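Local coordinates for Alr4995 protein (Nostoc sp., PDB 6LRF), which acts as a bifunctional arginine dihydrolase and ornithine cyclodeaminase, probably converting arginine to ornithine, carbon dioxide and ammonia, and ornithine to proline, at residues Asp143-Leu148 against Ile154-Leu159; Ala213-Cys218 against Ile228-Ser233; Leu511-Tyr516 against Met584-Arg589. All blocks are in the same frame, centred on the assembly; numbering follows the deposited sequence.

Contact 1 of 3, residues Asp143-Leu148 against Ile154-Leu159; sequences DSHPYL and IEVLSL
His145, in the first turn of helix 145-152, and Ser158, on strand 155-160, form the polar link of this contact. The helix lies on the face of the strand that carries Val156 and Ser158, and the backbones come nearest at His145 and Val156, whose CA atoms are 6.8 Å apart. With CG anti to the carbonyl carbon (chi1 -65°) the imidazole heads for the strand, and chi2 (-173°) presents ND1 to Ser158. His145 ND1 and Ser158 OG make a hydrogen bond of 2.8 Å, nearly straight at 171°, with the hydroxyl close to the ring plane; either atom could be the donor. The far nitrogen, NE2, is hydrogen-bonded to Gly135 O of strand 132-136, so the ring is pinned at both nitrogens, its rotation fixed between neighbouring strands. At the root of the side chain, His145 CB lies 4.0 Å from Val156 CG1. With the imidazole cut back to an alanine, this CB contact would probably survive, but Ser158 OG and Gly135 O would lose their shared partner and a gap would open beside Ser158. One turn on, Leu148 continues the packing through the root of its side chain, with CB 4.2 Å from Val156 CG2, while its carbonyl O lies 4.3 Å from Ile154 CG2. Val156 CG2 also lies 4.0 Å from His145 O, between the two helical residues. Such packing of a helix on the strand that follows it is characteristic of a beta-alpha-beta crossover, here strand 132-136, helix 145-152 and strand 155-160, within the region related to dimethylarginine dimethylhydrolases of the guanidine-modifying (GME) family.

Contact 2 of 3, residues Ala213-Cys218 against Ile228-Ser233; sequences AVNFAC and IMNKAS
A Schellman motif ending helix 210-213, with Phe216 at positive phi as its C-prime residue, is met at Asn215 by Asn230 of the chain leaving strand 226-229. Asn230 ND2 donates to the backbone carbonyl Asn215 O at 3.2 Å. The bond is almost straight (171°), and the acceptor lies in the amide plane of Asn230, whereas the donor sits 24° off the carbonyl plane of Asn215. Asn230 reaches the turn because chi1 of 177° swings CG to the side away from its own N, and its OD1 accepts from Leu252 N, so both ends of the amide are used. The Asn215 amide turns back to its own helix, ND2 bonding to Ala211 O; Asn215 CB passes 4.1 Å from Lys231 O. Deeper in, the selenomethionine at Met229 bends at chi3 and brings its methyl over Ala217, CE lying 3.5 Å from Ala217 CA and 3.8 Å from Ala217 CB. A buried apolar contact therefore sits beside a single polar tie, and the Asn230 amide, donating to one loop and accepting from another, satisfies a carbonyl of the helix-ending turn while joining it to the segment before helix 253-256.

Contact 3 of 3, residues Leu511-Tyr516 against Met584-Arg589; sequences LIREGY and MYECVR
Two helices of the Rossmann-fold region meet here side chain to side chain: the last turn of helix 505-513 and helix 583-589, brought together from positions well separated along the chain. The backbones are nearest at Arg513 and Glu586, whose CA atoms stand 6.1 Å apart. Glu586 is central, meeting an apolar neighbour with its root and a charged one with its end. Ile512 CG2 packs 3.8 Å from Glu586 CB, and the other branch of Ile512 reaches further along the helix, where CD1 touches Cys587 SG at 3.9 Å. Ile512 also rests on Val517 and Ile592, which extends the apolar side of the interface into the loops leading to strands 519-523 and 594-597. These two strands are neighbours in the parallel six-stranded sheet, and each helix directly precedes one of them in the alternating helix-strand order of a Rossmann-type fold. On the polar side, a salt bridge joins Arg513 NH1 to Glu586 OE2 at 3.0 Å, with an N-H...O angle of 155°. The carboxylate oxygen lies at the edge of the guanidinium, near its plane, but the donor comes from above the carboxylate plane, and the two flat groups are turned 62° against each other; a single nitrogen makes the bridge instead of a paired, side-on one. The bend in the arginine at chi3 (61°) folds the guanidinium back toward the acid, and Arg513 CD passes 3.4 Å from Glu586 OE2, so the aliphatic part of the chain also lies against the carboxylate. Arg513 itself is exposed at the margin of the interface, whereas Glu586 is buried, and the arginine probably offsets part of the charge of that acid, whose OE1 is hydrogen-bonded to a residue adjoining the segments.

Overall arrangement
The contacts follow one another along the chain without interleaving. Contacts 1 and 2 both belong to the N-terminal GME-family region, their centres about 27 Å apart and their nearest atoms about 11 Å apart, but they involve different sheets: the mixed sheet containing strand 155-160 and the small three-stranded one containing strand 226-229. Contact 3 lies in the C-terminal Rossmann-fold region, its centre about 41 Å from that of contact 1, on the opposite side of the chain's centre, and about 35 Å from that of contact 2. No two contacts touch. Their separation is consistent with a bifunctional enzyme whose arginine dihydrolase and ornithine cyclodeaminase activities probably reside in separately folded regions.

Contact 1 of 3, residues Asp143-Leu148 against Ile154-Leu159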
ATOM      1  N   ASP B 143      -7.117  29.258  33.929  1.00 16.78           N
ATOM      2  CA  ASP B 143      -7.953  30.160  34.715  1.00 21.59           C
ATOM      3  C   ASP B 143      -7.255  30.813  35.939  1.00 18.83           C
ATOM      4  O   ASP B 143      -7.806  31.729  36.543  1.00 23.51           O
ATOM      5  CB  ASP B 143      -9.195  29.412  35.180  1.00 22.68           C
ATOM      6  CG  ASP B 143     -10.244  29.284  34.088  1.00 35.02           C
ATOM      7  OD1 ASP B 143     -10.095  29.950  33.037  1.00 28.73           O
ATOM      8  OD2 ASP B 143     -11.224  28.528  34.288  1.00 38.68           O
ATOM      9  N   SER B 144      -6.071  30.349  36.316  1.00 18.03           N
ATOM     10  CA  SER B 144      -5.351  31.013  37.405  1.00 19.26           C
ATOM     11  C   SER B 144      -4.722  32.334  36.948  1.00 22.07           C
ATOM     12  O   SER B 144      -4.408  33.201  37.769  1.00 20.32           O
ATOM     13  CB  SER B 144      -4.270  30.097  37.993  1.00 20.94           C
ATOM     14  OG  SER B 144      -3.204  29.877  37.070  1.00 21.43           O
ATOM     15  N   HIS B 145      -4.551  32.504  35.643  1.00 19.65           N
ATOM     16  CA  HIS B 145      -3.769  33.619  35.151  1.00 19.27           C
ATOM     17  C   HIS B 145      -4.416  34.984  35.431  1.00 20.41           C
ATOM     18  O   HIS B 145      -3.696  35.930  35.777  1.00 20.39           O
ATOM     19  CB  HIS B 145      -3.470  33.437  33.654  1.00 22.19           C
ATOM     20  CG  HIS B 145      -2.592  32.255  33.370  1.00 18.64           C
ATOM     21  ND1 HIS B 145      -2.081  31.977  32.120  1.00 19.75           N
ATOM     22  CD2 HIS B 145      -2.117  31.287  34.190  1.00 18.01           C
ATOM     23  CE1 HIS B 145      -1.345  30.880  32.181  1.00 19.16           C
ATOM     24  NE2 HIS B 145      -1.344  30.447  33.428  1.00 20.73           N
ATOM     25  N   PRO B 146      -5.750  35.105  35.298  1.00 18.34           N
ATOM     26  CA  PRO B 146      -6.334  36.406  35.678  1.00 22.80           C
ATOM     27  C   PRO B 146      -6.170  36.777  37.164  1.00 24.48           C
ATOM     28  O   PRO B 146      -6.171  37.959  37.492  1.00 24.41           O
ATOM     29  CB  PRO B 146      -7.822  36.238  35.349  1.00 20.43           C
ATOM     30  CG  PRO B 146      -7.835  35.180  34.245  1.00 26.77           C
ATOM     31  CD  PRO B 146      -6.748  34.224  34.655  1.00 21.56           C
ATOM     32  N   TYR B 147      -6.061  35.783  38.039  1.00 20.40           N
ATOM     33  CA  TYR B 147      -5.840  36.029  39.457  1.00 22.53           C
ATOM     34  C   TYR B 147      -4.453  36.605  39.661  1.00 25.71           C
ATOM     35  O   TYR B 147      -4.260  37.534  40.454  1.00 24.70           O
ATOM     36  CB  TYR B 147      -6.000  34.737  40.260  1.00 21.87           C
ATOM     37  CG  TYR B 147      -7.429  34.264  40.418  1.00 24.12           C
ATOM     38  CD1 TYR B 147      -8.200  34.669  41.498  1.00 28.61           C
ATOM     39  CD2 TYR B 147      -8.000  33.388  39.497  1.00 26.16           C
ATOM     40  CE1 TYR B 147      -9.516  34.225  41.649  1.00 25.82           C
ATOM     41  CE2 TYR B 147      -9.309  32.941  39.638  1.00 25.64           C
ATOM     42  CZ  TYR B 147     -10.058  33.361  40.719  1.00 28.55           C
ATOM     43  OH  TYR B 147     -11.350  32.919  40.870  1.00 31.12           O
ATOM     44  N   LEU B 148      -3.488  36.052  38.932  1.00 18.21           N
ATOM     45  CA  LEU B 148      -2.120  36.510  39.038  1.00 20.94           C
ATOM     46  C   LEU B 148      -2.047  37.979  38.659  1.00 27.38           C
ATOM     47  O   LEU B 148      -1.357  38.782  39.302  1.00 23.37           O
ATOM     48  CB  LEU B 148      -1.202  35.701  38.133  1.00 18.82           C
ATOM     49  CG  LEU B 148      -1.250  34.196  38.283  1.00 21.72           C
ATOM     50  CD1 LEU B 148      -0.218  33.584  37.350  1.00 20.56           C
ATOM     51  CD2 LEU B 148      -0.969  33.822  39.719  1.00 23.32           C
ATOM     52  N   ILE B 154      -0.136  43.248  37.288  1.00 33.85           N
ATOM     53  CA  ILE B 154       0.842  43.108  36.216  1.00 29.31           C
ATOM     54  C   ILE B 154       0.226  42.488  34.962  1.00 30.52           C
ATOM     55  O   ILE B 154      -0.771  41.777  35.056  1.00 23.88           O
ATOM     56  CB  ILE B 154       2.045  42.261  36.684  1.00 26.57           C
ATOM     57  CG1 ILE B 154       3.201  42.390  35.696  1.00 23.84           C
ATOM     58  CG2 ILE B 154       1.648  40.807  36.900  1.00 26.84           C
ATOM     59  CD1 ILE B 154       4.546  42.088  36.280  1.00 22.21           C
ATOM     60  N   GLU B 155       0.802  42.788  33.794  1.00 27.64           N
ATOM     61  CA  GLU B 155       0.396  42.160  32.533  1.00 29.83           C
ATOM     62  C   GLU B 155       0.850  40.704  32.481  1.00 25.58           C
ATOM     63  O   GLU B 155       2.038  40.422  32.613  1.00 25.03           O
ATOM     64  CB  GLU B 155       0.972  42.910  31.325  1.00 27.57           C
ATOM     65  CG  GLU B 155       0.619  42.268  29.979  1.00 32.99           C
ATOM     66  CD  GLU B 155       1.274  42.968  28.791  1.00 36.76           C
ATOM     67  OE1 GLU B 155       2.512  43.126  28.794  1.00 39.24           O
ATOM     68  OE2 GLU B 155       0.550  43.359  27.857  1.00 40.36           O
ATOM     69  N   VAL B 156      -0.096  39.785  32.285  1.00 22.52           N
ATOM     70  CA  VAL B 156       0.218  38.352  32.267  1.00 23.82           C
ATOM     71  C   VAL B 156       0.101  37.790  30.855  1.00 24.20           C
ATOM     72  O   VAL B 156      -0.934  37.915  30.219  1.00 24.12           O
ATOM     73  CB  VAL B 156      -0.709  37.559  33.214  1.00 22.81           C
ATOM     74  CG1 VAL B 156      -0.501  36.046  33.055  1.00 18.65           C
ATOM     75  CG2 VAL B 156      -0.453  37.976  34.657  1.00 23.47           C
ATOM     76  N   LEU B 157       1.180  37.181  30.379  1.00 24.85           N
ATOM     77  CA  LEU B 157       1.223  36.560  29.060  1.00 26.63           C
ATOM     78  C   LEU B 157       1.164  35.044  29.167  1.00 25.06           C
ATOM     79  O   LEU B 157       2.067  34.438  29.739  1.00 25.41           O
ATOM     80  CB  LEU B 157       2.503  36.973  28.332  1.00 24.74           C
ATOM     81  CG  LEU B 157       2.720  38.469  28.136  1.00 25.03           C
ATOM     82  CD1 LEU B 157       3.975  38.700  27.318  1.00 26.83           C
ATOM     83  CD2 LEU B 157       1.507  39.086  27.459  1.00 30.43           C
ATOM     84  N   SER B 158       0.118  34.426  28.618  1.00 20.48           N
ATOM     85  CA  SER B 158      -0.074  32.981  28.791  1.00 20.43           C
ATOM     86  C   SER B 158       0.657  32.171  27.731  1.00 26.17           C
ATOM     87  O   SER B 158       0.535  32.458  26.535  1.00 25.50           O
ATOM     88  CB  SER B 158      -1.566  32.634  28.762  1.00 24.16           C
ATOM     89  OG  SER B 158      -2.276  33.386  29.738  1.00 25.76           O
ATOM     90  N   LEU B 159       1.400  31.155  28.165  1.00 21.59           N
ATOM     91  CA  LEU B 159       2.110  30.247  27.254  1.00 23.61           C
ATOM     92  C   LEU B 159       1.642  28.821  27.477  1.00 29.89           C
ATOM     93  O   LEU B 159       1.540  28.375  28.633  1.00 22.70           O
ATOM     94  CB  LEU B 159       3.631  30.313  27.458  1.00 21.38           C
ATOM     95  CG  LEU B 159       4.321  31.664  27.290  1.00 21.53           C
ATOM     96  CD1 LEU B 159       5.809  31.531  27.641  1.00 29.01           C
ATOM     97  CD2 LEU B 159       4.167  32.209  25.874  1.00 26.48           C
TER

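Contact 2 of 3, residues Ala213-Cys218 against Ile228-Ser233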
ATOM      1  N   ALA B 213      18.368  21.153  26.506  1.00 38.98           N
ATOM      2  CA  ALA B 213      17.054  21.180  27.139  1.00 43.49           C
ATOM      3  C   ALA B 213      16.816  20.004  28.099  1.00 45.24           C
ATOM      4  O   ALA B 213      16.338  20.210  29.215  1.00 39.38           O
ATOM      5  CB  ALA B 213      15.974  21.216  26.080  1.00 39.22           C
ATOM      6  N   VAL B 214      17.159  18.783  27.689  1.00 40.62           N
ATOM      7  CA  VAL B 214      16.923  17.614  28.539  1.00 36.76           C
ATOM      8  C   VAL B 214      17.943  17.537  29.688  1.00 38.82           C
ATOM      9  O   VAL B 214      17.825  16.712  30.596  1.00 42.53           O
ATOM     10  CB  VAL B 214      16.958  16.308  27.720  1.00 38.94           C
ATOM     11  CG1 VAL B 214      15.931  16.360  26.613  1.00 37.49           C
ATOM     12  CG2 VAL B 214      18.346  16.099  27.125  1.00 43.83           C
ATOM     13  N   ASN B 215      18.947  18.401  29.635  1.00 37.45           N
ATOM     14  CA  ASN B 215      19.858  18.584  30.754  1.00 44.15           C
ATOM     15  C   ASN B 215      19.433  19.740  31.670  1.00 44.74           C
ATOM     16  O   ASN B 215      20.190  20.135  32.567  1.00 40.96           O
ATOM     17  CB  ASN B 215      21.279  18.827  30.248  1.00 44.41           C
ATOM     18  CG  ASN B 215      22.015  17.540  29.976  1.00 49.97           C
ATOM     19  OD1 ASN B 215      22.680  16.996  30.861  1.00 58.29           O
ATOM     20  ND2 ASN B 215      21.882  17.029  28.759  1.00 42.18           N
ATOM     21  N   PHE B 216      18.226  20.263  31.424  1.00 40.06           N
ATOM     22  CA  PHE B 216      17.642  21.364  32.196  1.00 38.31           C
ATOM     23  C   PHE B 216      18.453  22.649  32.096  1.00 41.81           C
ATOM     24  O   PHE B 216      18.625  23.356  33.091  1.00 38.22           O
ATOM     25  CB  PHE B 216      17.504  20.988  33.665  1.00 36.50           C
ATOM     26  CG  PHE B 216      16.379  20.045  33.953  1.00 41.03           C
ATOM     27  CD1 PHE B 216      15.240  20.494  34.609  1.00 39.09           C
ATOM     28  CD2 PHE B 216      16.470  18.702  33.607  1.00 39.53           C
ATOM     29  CE1 PHE B 216      14.192  19.622  34.898  1.00 38.69           C
ATOM     30  CE2 PHE B 216      15.434  17.824  33.895  1.00 42.78           C
ATOM     31  CZ  PHE B 216      14.291  18.282  34.538  1.00 41.22           C
ATOM     32  N   ALA B 217      18.959  22.940  30.902  1.00 36.10           N
ATOM     33  CA  ALA B 217      19.678  24.186  30.662  1.00 40.76           C
ATOM     34  C   ALA B 217      18.819  25.421  30.970  1.00 40.16           C
ATOM     35  O   ALA B 217      19.331  26.443  31.433  1.00 39.11           O
ATOM     36  CB  ALA B 217      20.179  24.241  29.210  1.00 43.71           C
ATOM     37  N   CYS B 218      17.518  25.325  30.709  1.00 34.09           N
ATOM     38  CA  CYS B 218      16.622  26.458  30.914  1.00 38.22           C
ATOM     39  C   CYS B 218      16.335  26.688  32.385  1.00 37.11           C
ATOM     40  O   CYS B 218      15.916  27.784  32.788  1.00 37.41           O
ATOM     41  CB  CYS B 218      15.316  26.240  30.164  1.00 37.25           C
ATOM     42  SG  CYS B 218      15.515  26.460  28.405  1.00 38.75           S
ATOM     43  N   ILE B 228      23.779  30.267  36.757  1.00 44.07           N
ATOM     44  CA  ILE B 228      24.126  28.989  37.359  1.00 43.65           C
ATOM     45  C   ILE B 228      23.184  27.915  36.845  1.00 47.56           C
ATOM     46  O   ILE B 228      21.979  28.151  36.697  1.00 43.60           O
ATOM     47  CB  ILE B 228      24.042  29.036  38.890  1.00 39.19           C
ATOM     48  CG1 ILE B 228      24.837  30.224  39.434  1.00 48.99           C
ATOM     49  CG2 ILE B 228      24.545  27.734  39.490  1.00 39.99           C
ATOM     50  CD1 ILE B 228      24.498  30.570  40.877  1.00 42.48           C
HETATM   51  N   MSE B 229      23.726  26.731  36.586  1.00 46.92           N
HETATM   52  CA  MSE B 229      22.928  25.651  36.030  1.00 49.85           C
HETATM   53  C   MSE B 229      23.603  24.305  36.162  1.00 49.76           C
HETATM   54  O   MSE B 229      24.737  24.211  36.623  1.00 52.31           O
HETATM   55  CB  MSE B 229      22.641  25.928  34.561  1.00 54.04           C
HETATM   56  CG  MSE B 229      23.840  26.504  33.823  1.00 56.83           C
HETATM   57 SE   MSE B 229      23.481  26.527  31.918  1.00 97.81          SE
HETATM   58  CE  MSE B 229      22.978  24.649  31.747  1.00 60.82           C
ATOM     59  N   ASN B 230      22.899  23.268  35.722  1.00 48.68           N
ATOM     60  CA  ASN B 230      23.399  21.906  35.805  1.00 51.99           C
ATOM     61  C   ASN B 230      24.596  21.657  34.880  1.00 57.04           C
ATOM     62  O   ASN B 230      25.719  21.462  35.352  1.00 57.00           O
ATOM     63  CB  ASN B 230      22.282  20.917  35.480  1.00 51.75           C
ATOM     64  CG  ASN B 230      22.762  19.479  35.488  1.00 51.83           C
ATOM     65  OD1 ASN B 230      23.553  19.080  36.346  1.00 47.93           O
ATOM     66  ND2 ASN B 230      22.304  18.698  34.517  1.00 55.05           N
ATOM     67  N   LYS B 231      24.347  21.665  33.572  1.00 55.25           N
ATOM     68  CA  LYS B 231      25.362  21.310  32.577  1.00 56.40           C
ATOM     69  C   LYS B 231      25.066  21.982  31.247  1.00 59.99           C
ATOM     70  O   LYS B 231      23.964  21.834  30.713  1.00 62.45           O
ATOM     71  CB  LYS B 231      25.430  19.783  32.388  1.00 59.39           C
ATOM     72  CG  LYS B 231      26.810  19.169  32.614  1.00 64.24           C
ATOM     73  CD  LYS B 231      26.708  17.742  33.179  1.00 63.16           C
ATOM     74  CE  LYS B 231      26.510  17.768  34.705  1.00 60.65           C
ATOM     75  NZ  LYS B 231      26.468  16.428  35.357  1.00 59.05           N
ATOM     76  N   ALA B 232      26.043  22.714  30.714  1.00 56.82           N
ATOM     77  CA  ALA B 232      25.872  23.425  29.444  1.00 59.46           C
ATOM     78  C   ALA B 232      26.796  22.889  28.346  1.00 54.82           C
ATOM     79  O   ALA B 232      27.927  22.496  28.616  1.00 54.36           O
ATOM     80  CB  ALA B 232      26.111  24.927  29.641  1.00 52.02           C
ATOM     81  N   SER B 233      26.304  22.881  27.110  1.00 58.01           N
ATOM     82  CA  SER B 233      27.121  22.531  25.949  1.00 53.96           C
ATOM     83  C   SER B 233      28.144  23.627  25.639  1.00 57.24           C
ATOM     84  O   SER B 233      28.008  24.763  26.105  1.00 54.06           O
ATOM     85  CB  SER B 233      26.235  22.307  24.726  1.00 52.65           C
ATOM     86  OG  SER B 233      25.769  23.550  24.222  1.00 47.36           O
TER

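Contact 3 of 3, residues Leu511-Tyr516 against Met584-Arg589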
ATOM      1  N   LEU B 511      18.474  24.413   0.493  1.00 29.96           N
ATOM      2  CA  LEU B 511      18.926  24.166  -0.879  1.00 29.70           C
ATOM      3  C   LEU B 511      18.852  25.409  -1.776  1.00 25.75           C
ATOM      4  O   LEU B 511      19.788  25.696  -2.524  1.00 27.73           O
ATOM      5  CB  LEU B 511      18.111  23.036  -1.508  1.00 27.22           C
ATOM      6  CG  LEU B 511      18.423  21.637  -0.991  1.00 29.32           C
ATOM      7  CD1 LEU B 511      17.497  20.639  -1.640  1.00 28.65           C
ATOM      8  CD2 LEU B 511      19.876  21.283  -1.272  1.00 22.39           C
ATOM      9  N   ILE B 512      17.742  26.141  -1.701  1.00 23.86           N
ATOM     10  CA  ILE B 512      17.531  27.328  -2.533  1.00 24.03           C
ATOM     11  C   ILE B 512      18.497  28.453  -2.127  1.00 32.63           C
ATOM     12  O   ILE B 512      19.085  29.137  -2.976  1.00 32.32           O
ATOM     13  CB  ILE B 512      16.059  27.834  -2.430  1.00 24.97           C
ATOM     14  CG1 ILE B 512      15.085  26.820  -3.055  1.00 24.17           C
ATOM     15  CG2 ILE B 512      15.913  29.183  -3.097  1.00 27.21           C
ATOM     16  CD1 ILE B 512      13.633  27.001  -2.638  1.00 25.08           C
ATOM     17  N   ARG B 513      18.636  28.630  -0.817  1.00 30.39           N
ATOM     18  CA  ARG B 513      19.524  29.627  -0.218  1.00 34.45           C
ATOM     19  C   ARG B 513      20.983  29.442  -0.641  1.00 32.27           C
ATOM     20  O   ARG B 513      21.683  30.415  -0.889  1.00 34.64           O
ATOM     21  CB  ARG B 513      19.408  29.558   1.309  1.00 34.04           C
ATOM     22  CG  ARG B 513      19.894  30.778   2.049  1.00 43.55           C
ATOM     23  CD  ARG B 513      19.219  30.874   3.422  1.00 40.15           C
ATOM     24  NE  ARG B 513      19.517  29.730   4.285  1.00 37.15           N
ATOM     25  CZ  ARG B 513      18.604  28.916   4.807  1.00 39.57           C
ATOM     26  NH1 ARG B 513      17.311  29.103   4.554  1.00 38.49           N
ATOM     27  NH2 ARG B 513      18.982  27.911   5.588  1.00 40.22           N
ATOM     28  N   GLU B 514      21.418  28.190  -0.751  1.00 32.00           N
ATOM     29  CA  GLU B 514      22.818  27.863  -1.019  1.00 34.87           C
ATOM     30  C   GLU B 514      23.155  27.519  -2.482  1.00 36.75           C
ATOM     31  O   GLU B 514      24.211  26.938  -2.759  1.00 35.59           O
ATOM     32  CB  GLU B 514      23.233  26.709  -0.112  1.00 34.26           C
ATOM     33  CG  GLU B 514      23.031  27.056   1.355  1.00 42.01           C
ATOM     34  CD  GLU B 514      23.498  25.969   2.309  1.00 46.55           C
ATOM     35  OE1 GLU B 514      24.036  24.940   1.840  1.00 50.72           O
ATOM     36  OE2 GLU B 514      23.326  26.150   3.537  1.00 51.50           O
ATOM     37  N   GLY B 515      22.252  27.863  -3.403  1.00 34.64           N
ATOM     38  CA  GLY B 515      22.538  27.834  -4.829  1.00 29.51           C
ATOM     39  C   GLY B 515      22.328  26.542  -5.608  1.00 32.01           C
ATOM     40  O   GLY B 515      22.872  26.390  -6.698  1.00 38.27           O
ATOM     41  N   TYR B 516      21.547  25.612  -5.074  1.00 29.02           N
ATOM     42  CA  TYR B 516      21.302  24.356  -5.770  1.00 29.39           C
ATOM     43  C   TYR B 516      20.029  24.382  -6.621  1.00 29.68           C
ATOM     44  O   TYR B 516      19.756  23.439  -7.339  1.00 34.39           O
ATOM     45  CB  TYR B 516      21.202  23.197  -4.779  1.00 28.52           C
ATOM     46  CG  TYR B 516      22.450  22.961  -3.968  1.00 33.62           C
ATOM     47  CD1 TYR B 516      22.627  23.578  -2.730  1.00 37.09           C
ATOM     48  CD2 TYR B 516      23.453  22.127  -4.434  1.00 32.81           C
ATOM     49  CE1 TYR B 516      23.768  23.362  -1.975  1.00 37.30           C
ATOM     50  CE2 TYR B 516      24.597  21.908  -3.689  1.00 40.34           C
ATOM     51  CZ  TYR B 516      24.747  22.527  -2.460  1.00 40.21           C
ATOM     52  OH  TYR B 516      25.883  22.304  -1.719  1.00 47.79           O
HETATM   53  N   MSE B 584       9.050  29.929  -0.309  1.00 22.01           N
HETATM   54  CA  MSE B 584       8.694  31.040  -1.188  1.00 25.97           C
HETATM   55  C   MSE B 584       9.537  32.277  -0.825  1.00 24.98           C
HETATM   56  O   MSE B 584       9.974  33.025  -1.699  1.00 23.94           O
HETATM   57  CB  MSE B 584       7.183  31.335  -1.106  1.00 24.51           C
HETATM   58  CG  MSE B 584       6.288  30.097  -1.326  1.00 25.18           C
HETATM   59 SE   MSE B 584       6.763  29.130  -2.974  0.44 26.94          SE
HETATM   60  CE  MSE B 584       6.360  30.622  -4.156  1.00 26.83           C
ATOM     61  N   TYR B 585       9.799  32.454   0.462  1.00 23.78           N
ATOM     62  CA  TYR B 585      10.672  33.533   0.938  1.00 23.60           C
ATOM     63  C   TYR B 585      12.061  33.478   0.313  1.00 23.78           C
ATOM     64  O   TYR B 585      12.553  34.477  -0.198  1.00 24.76           O
ATOM     65  CB  TYR B 585      10.820  33.483   2.461  1.00 24.17           C
ATOM     66  CG  TYR B 585      11.863  34.455   3.003  1.00 24.60           C
ATOM     67  CD1 TYR B 585      11.553  35.797   3.214  1.00 26.75           C
ATOM     68  CD2 TYR B 585      13.158  34.028   3.299  1.00 30.54           C
ATOM     69  CE1 TYR B 585      12.501  36.684   3.710  1.00 31.64           C
ATOM     70  CE2 TYR B 585      14.114  34.907   3.789  1.00 31.02           C
ATOM     71  CZ  TYR B 585      13.777  36.232   3.992  1.00 32.47           C
ATOM     72  OH  TYR B 585      14.716  37.104   4.478  1.00 42.24           O
ATOM     73  N   GLU B 586      12.697  32.314   0.372  1.00 23.93           N
ATOM     74  CA  GLU B 586      14.030  32.167  -0.205  1.00 26.18           C
ATOM     75  C   GLU B 586      14.027  32.396  -1.711  1.00 29.54           C
ATOM     76  O   GLU B 586      14.999  32.929  -2.254  1.00 26.91           O
ATOM     77  CB  GLU B 586      14.622  30.786   0.103  1.00 26.27           C
ATOM     78  CG  GLU B 586      14.914  30.511   1.591  1.00 27.32           C
ATOM     79  CD  GLU B 586      15.858  31.536   2.254  1.00 40.07           C
ATOM     80  OE1 GLU B 586      16.530  32.327   1.542  1.00 36.98           O
ATOM     81  OE2 GLU B 586      15.921  31.549   3.507  1.00 34.60           O
ATOM     82  N   CYS B 587      12.948  32.006  -2.398  1.00 26.90           N
ATOM     83  CA  CYS B 587      12.871  32.255  -3.845  1.00 26.21           C
ATOM     84  C   CYS B 587      12.865  33.752  -4.118  1.00 25.81           C
ATOM     85  O   CYS B 587      13.567  34.232  -5.012  1.00 25.37           O
ATOM     86  CB  CYS B 587      11.630  31.608  -4.480  1.00 22.81           C
ATOM     87  SG  CYS B 587      11.762  29.821  -4.632  1.00 24.01           S
ATOM     88  N   VAL B 588      12.083  34.493  -3.346  1.00 23.09           N
ATOM     89  CA  VAL B 588      12.026  35.936  -3.544  1.00 25.19           C
ATOM     90  C   VAL B 588      13.376  36.587  -3.182  1.00 28.22           C
ATOM     91  O   VAL B 588      13.918  37.365  -3.963  1.00 29.22           O
ATOM     92  CB  VAL B 588      10.874  36.576  -2.735  1.00 32.72           C
ATOM     93  CG1 VAL B 588      10.967  38.096  -2.772  1.00 25.67           C
ATOM     94  CG2 VAL B 588       9.515  36.109  -3.285  1.00 23.76           C
ATOM     95  N   ARG B 589      13.946  36.224  -2.040  1.00 28.05           N
ATOM     96  CA  ARG B 589      15.181  36.872  -1.577  1.00 28.97           C
ATOM     97  C   ARG B 589      16.386  36.564  -2.457  1.00 32.13           C
ATOM     98  O   ARG B 589      17.286  37.390  -2.598  1.00 35.70           O
ATOM     99  CB  ARG B 589      15.483  36.468  -0.132  1.00 32.85           C
ATOM    100  CG  ARG B 589      14.747  37.312   0.924  1.00 41.14           C
ATOM    101  CD  ARG B 589      15.258  38.764   0.998  1.00 43.56           C
ATOM    102  NE  ARG B 589      14.713  39.472   2.159  1.00 53.26           N
ATOM    103  CZ  ARG B 589      13.796  40.439   2.103  1.00 57.52           C
ATOM    104  NH1 ARG B 589      13.320  40.846   0.928  1.00 57.66           N
ATOM    105  NH2 ARG B 589      13.358  41.012   3.226  1.00 53.13           N
TER